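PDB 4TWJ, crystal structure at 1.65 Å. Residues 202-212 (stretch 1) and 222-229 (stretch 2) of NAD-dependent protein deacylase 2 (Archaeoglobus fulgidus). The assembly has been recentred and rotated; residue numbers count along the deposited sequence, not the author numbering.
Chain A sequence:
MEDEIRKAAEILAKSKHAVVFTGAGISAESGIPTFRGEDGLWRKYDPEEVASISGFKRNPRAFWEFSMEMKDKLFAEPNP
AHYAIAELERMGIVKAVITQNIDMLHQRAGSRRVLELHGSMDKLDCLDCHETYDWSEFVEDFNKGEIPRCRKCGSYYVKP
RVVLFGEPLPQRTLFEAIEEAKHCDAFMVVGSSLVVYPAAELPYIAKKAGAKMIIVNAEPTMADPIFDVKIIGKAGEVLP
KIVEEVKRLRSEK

Stretch 1 (202-212) LPYIAKKAGAK
Stretch 2, residues 222-229: MADPIFDV

A lysine near the end of a helix can serve a neighbouring loop twice, once through its aliphatic stem and once through its ammonium group, and this deacylase offers a compact example. The backbone sets the stage. Residues 202-208 are helical (phi near -60°, psi -33° to -49°), with i to i+4 bonds such as Lys-207 N to Pro-203 O (2.9 Å). The last turn closes in a Schellman motif: Gly-210 N donates to Lys-207 O and Ala-211 N to Ala-206 O, each at 3.0 Å. Gly-210 has phi/psi of 95°/12°, where a CB would be jammed against the preceding carbonyl oxygen. Ala-211 (-69°/148°) then leads into extended Lys-212. In the partner stretch, residues 224-226 form a 3-10 segment, with Ile-226 N bonded to Ala-223 O (3.1 Å) and Phe-227 N to Asp-224 O (3.0 Å); Phe-227 turns extended at -92°/139°. The register places Lys-207 CA 7.5 Å from Ile-226 CA, and Lys-212 CA 6.4 Å from Asp-228 CA.

Apolar packing centres on Ile-226, which has more of its surface covered by the other stretch (95 Å²) than any other residue here. Its CB points toward the helix, and chi1 p with chi2 t brings Ile-226 CD1 to 3.8 Å from Tyr-204 CE1, an oblique approach to the ring. Tyr-204 (chi1 m, chi2 -73°) starts sideways, but its end comes nearer, so that Tyr-204 OH lies 3.8 Å from Ala-223 CB. Pro-203, C-gamma endo, directs CB to 4.5 Å from Phe-227 CZ. The CA-to-CB bond of Phe-227 (chi1 m, chi2 -87°) points away from stretch 1, yet the end of the side chain comes nearer.

The sole direct hydrogen bond between the stretches runs from Lys-207 NZ to Ile-226 O, 2.8 Å. Rotamer t, p, t, t carries the amine there, while the stem passes the isoleucine, with Lys-207 CE 4.2 Å from Ile-226 CB. Ile-226 thus supplies both an apolar surface, through its side chain, and the acceptor, through its backbone O.

Charge and solvent complete the contact at Asp-228 (chi1 m, chi2 113°), whose CB points toward the helix stretch. Water 1 accepts from Lys-207 NZ at 2.8 Å and donates to Asp-228 OD1 at 2.8 Å, bridging groups that do not meet directly: Lys-207 NZ to Asp-228 OD2 is 4.2 Å, beyond a salt bridge. Lys-212, in rotamer m, m, m, t, curls back until its NZ is 4.1 Å from Asp-228 OD2, likewise beyond one. Its backbone is closer, with Lys-212 CA 3.5 Å from Asp-228 OD1.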

# COMPACT_ATOMS: atom_id res chain seq x y z
N LEU A 202 -10.28 -5.23 -4.97
CA LEU A 202 -10.60 -5.46 -3.56
C LEU A 202 -11.70 -4.56 -2.98
O LEU A 202 -12.59 -5.06 -2.29
CB LEU A 202 -9.32 -5.42 -2.71
CG LEU A 202 -8.40 -6.61 -3.01
CD1 LEU A 202 -6.99 -6.35 -2.51
CD2 LEU A 202 -8.94 -7.90 -2.42
N PRO A 203 -11.66 -3.24 -3.26
CA PRO A 203 -12.79 -2.42 -2.79
C PRO A 203 -14.14 -2.82 -3.39
O PRO A 203 -15.16 -2.71 -2.72
CB PRO A 203 -12.41 -0.99 -3.20
CG PRO A 203 -11.15 -1.09 -4.00
CD PRO A 203 -10.53 -2.41 -3.69
N TYR A 204 -14.15 -3.28 -4.64
CA TYR A 204 -15.39 -3.75 -5.26
C TYR A 204 -15.90 -5.03 -4.59
O TYR A 204 -17.10 -5.21 -4.43
CB TYR A 204 -15.20 -3.98 -6.75
CG TYR A 204 -14.95 -2.71 -7.52
CD1 TYR A 204 -15.98 -1.80 -7.75
CD2 TYR A 204 -13.69 -2.42 -8.02
CE1 TYR A 204 -15.75 -0.63 -8.46
CE2 TYR A 204 -13.45 -1.26 -8.73
CZ TYR A 204 -14.48 -0.37 -8.95
OH TYR A 204 -14.24 0.79 -9.66
N ILE A 205 -14.98 -5.91 -4.21
CA ILE A 205 -15.34 -7.12 -3.47
C ILE A 205 -15.97 -6.75 -2.12
O ILE A 205 -17.00 -7.32 -1.74
CB ILE A 205 -14.12 -8.04 -3.26
CG1 ILE A 205 -13.70 -8.66 -4.60
CG2 ILE A 205 -14.42 -9.12 -2.24
CD1 ILE A 205 -12.35 -9.34 -4.58
N ALA A 206 -15.37 -5.81 -1.41
CA ALA A 206 -15.91 -5.36 -0.12
C ALA A 206 -17.28 -4.72 -0.29
O ALA A 206 -18.19 -4.96 0.51
CB ALA A 206 -14.94 -4.39 0.55
N LYS A 207 -17.43 -3.91 -1.34
CA LYS A 207 -18.71 -3.27 -1.66
C LYS A 207 -19.80 -4.31 -1.92
O LYS A 207 -20.90 -4.22 -1.35
CB LYS A 207 -18.53 -2.35 -2.88
CG LYS A 207 -19.80 -1.70 -3.40
CD LYS A 207 -20.25 -0.54 -2.56
CE LYS A 207 -21.35 0.24 -3.28
NZ LYS A 207 -21.77 1.43 -2.51
N LYS A 208 -19.50 -5.30 -2.75
CA LYS A 208 -20.45 -6.38 -3.04
C LYS A 208 -20.83 -7.16 -1.78
O LYS A 208 -21.96 -7.62 -1.64
CB LYS A 208 -19.86 -7.34 -4.09
CG LYS A 208 -20.70 -8.59 -4.35
CD LYS A 208 -19.99 -9.58 -5.26
CE LYS A 208 -20.10 -9.18 -6.73
NZ LYS A 208 -19.70 -10.30 -7.63
N ALA A 209 -19.88 -7.28 -0.86
CA ALA A 209 -20.09 -7.99 0.41
C ALA A 209 -20.87 -7.18 1.45
O ALA A 209 -21.18 -7.69 2.53
CB ALA A 209 -18.75 -8.43 0.98
N GLY A 210 -21.18 -5.92 1.14
CA GLY A 210 -22.03 -5.09 1.99
C GLY A 210 -21.28 -4.19 2.97
O GLY A 210 -21.90 -3.61 3.87
N ALA A 211 -19.97 -4.06 2.79
CA ALA A 211 -19.17 -3.20 3.66
C ALA A 211 -19.50 -1.73 3.42
O ALA A 211 -19.83 -1.32 2.31
CB ALA A 211 -17.68 -3.43 3.43
N LYS A 212 -19.40 -0.93 4.47
CA LYS A 212 -19.49 0.52 4.35
C LYS A 212 -18.16 1.01 3.79
O LYS A 212 -17.09 0.63 4.29
CB LYS A 212 -19.76 1.16 5.70
CG LYS A 212 -21.06 0.71 6.36
CD LYS A 212 -22.28 0.98 5.50
CE LYS A 212 -22.50 2.46 5.26
NZ LYS A 212 -23.85 2.74 4.71
N MET A 222 -12.01 7.73 -10.40
CA MET A 222 -13.14 7.22 -11.17
C MET A 222 -14.00 6.24 -10.36
O MET A 222 -15.13 5.96 -10.75
CB MET A 222 -12.66 6.56 -12.46
CG MET A 222 -11.99 7.50 -13.45
SD MET A 222 -13.13 8.63 -14.28
CE MET A 222 -13.12 10.05 -13.18
N ALA A 223 -13.47 5.74 -9.25
CA ALA A 223 -14.20 4.82 -8.37
C ALA A 223 -15.03 5.52 -7.29
O ALA A 223 -15.79 4.87 -6.58
CB ALA A 223 -13.24 3.84 -7.72
N ASP A 224 -14.90 6.84 -7.18
CA ASP A 224 -15.62 7.60 -6.13
C ASP A 224 -17.11 7.25 -5.98
O ASP A 224 -17.60 7.16 -4.85
CB ASP A 224 -15.46 9.11 -6.35
CG ASP A 224 -14.06 9.61 -6.01
OD1 ASP A 224 -13.21 8.82 -5.54
OD2 ASP A 224 -13.80 10.81 -6.24
N PRO A 225 -17.84 7.05 -7.10
CA PRO A 225 -19.28 6.78 -6.96
C PRO A 225 -19.67 5.59 -6.08
O PRO A 225 -20.80 5.55 -5.58
CB PRO A 225 -19.73 6.55 -8.40
CG PRO A 225 -18.80 7.38 -9.21
CD PRO A 225 -17.47 7.27 -8.51
N ILE A 226 -18.78 4.62 -5.87
CA ILE A 226 -19.12 3.45 -5.06
C ILE A 226 -18.99 3.69 -3.55
O ILE A 226 -19.41 2.85 -2.75
CB ILE A 226 -18.29 2.19 -5.44
CG1 ILE A 226 -16.85 2.27 -4.90
CG2 ILE A 226 -18.31 1.97 -6.95
CD1 ILE A 226 -16.06 0.99 -5.07
N PHE A 227 -18.42 4.83 -3.16
CA PHE A 227 -18.11 5.08 -1.76
C PHE A 227 -19.24 5.79 -1.02
O PHE A 227 -19.87 6.70 -1.55
CB PHE A 227 -16.79 5.83 -1.63
CG PHE A 227 -15.60 4.97 -1.97
CD1 PHE A 227 -14.99 4.19 -1.00
CD2 PHE A 227 -15.12 4.91 -3.27
CE1 PHE A 227 -13.91 3.38 -1.31
CE2 PHE A 227 -14.04 4.11 -3.59
CZ PHE A 227 -13.44 3.34 -2.61
N ASP A 228 -19.47 5.34 0.21
CA ASP A 228 -20.51 5.91 1.07
C ASP A 228 -20.05 7.23 1.68
O ASP A 228 -20.87 8.13 1.92
CB ASP A 228 -20.88 4.91 2.16
CG ASP A 228 -21.41 3.61 1.59
OD1 ASP A 228 -20.73 2.57 1.74
OD2 ASP A 228 -22.49 3.64 0.96
N VAL A 229 -18.75 7.34 1.93
CA VAL A 229 -18.13 8.55 2.45
C VAL A 229 -16.92 8.89 1.59
O VAL A 229 -16.04 8.05 1.38
CB VAL A 229 -17.67 8.35 3.91
CG1 VAL A 229 -16.90 9.56 4.41
CG2 VAL A 229 -18.87 8.04 4.80
O HOH W 1 -21.87 0.61 0.17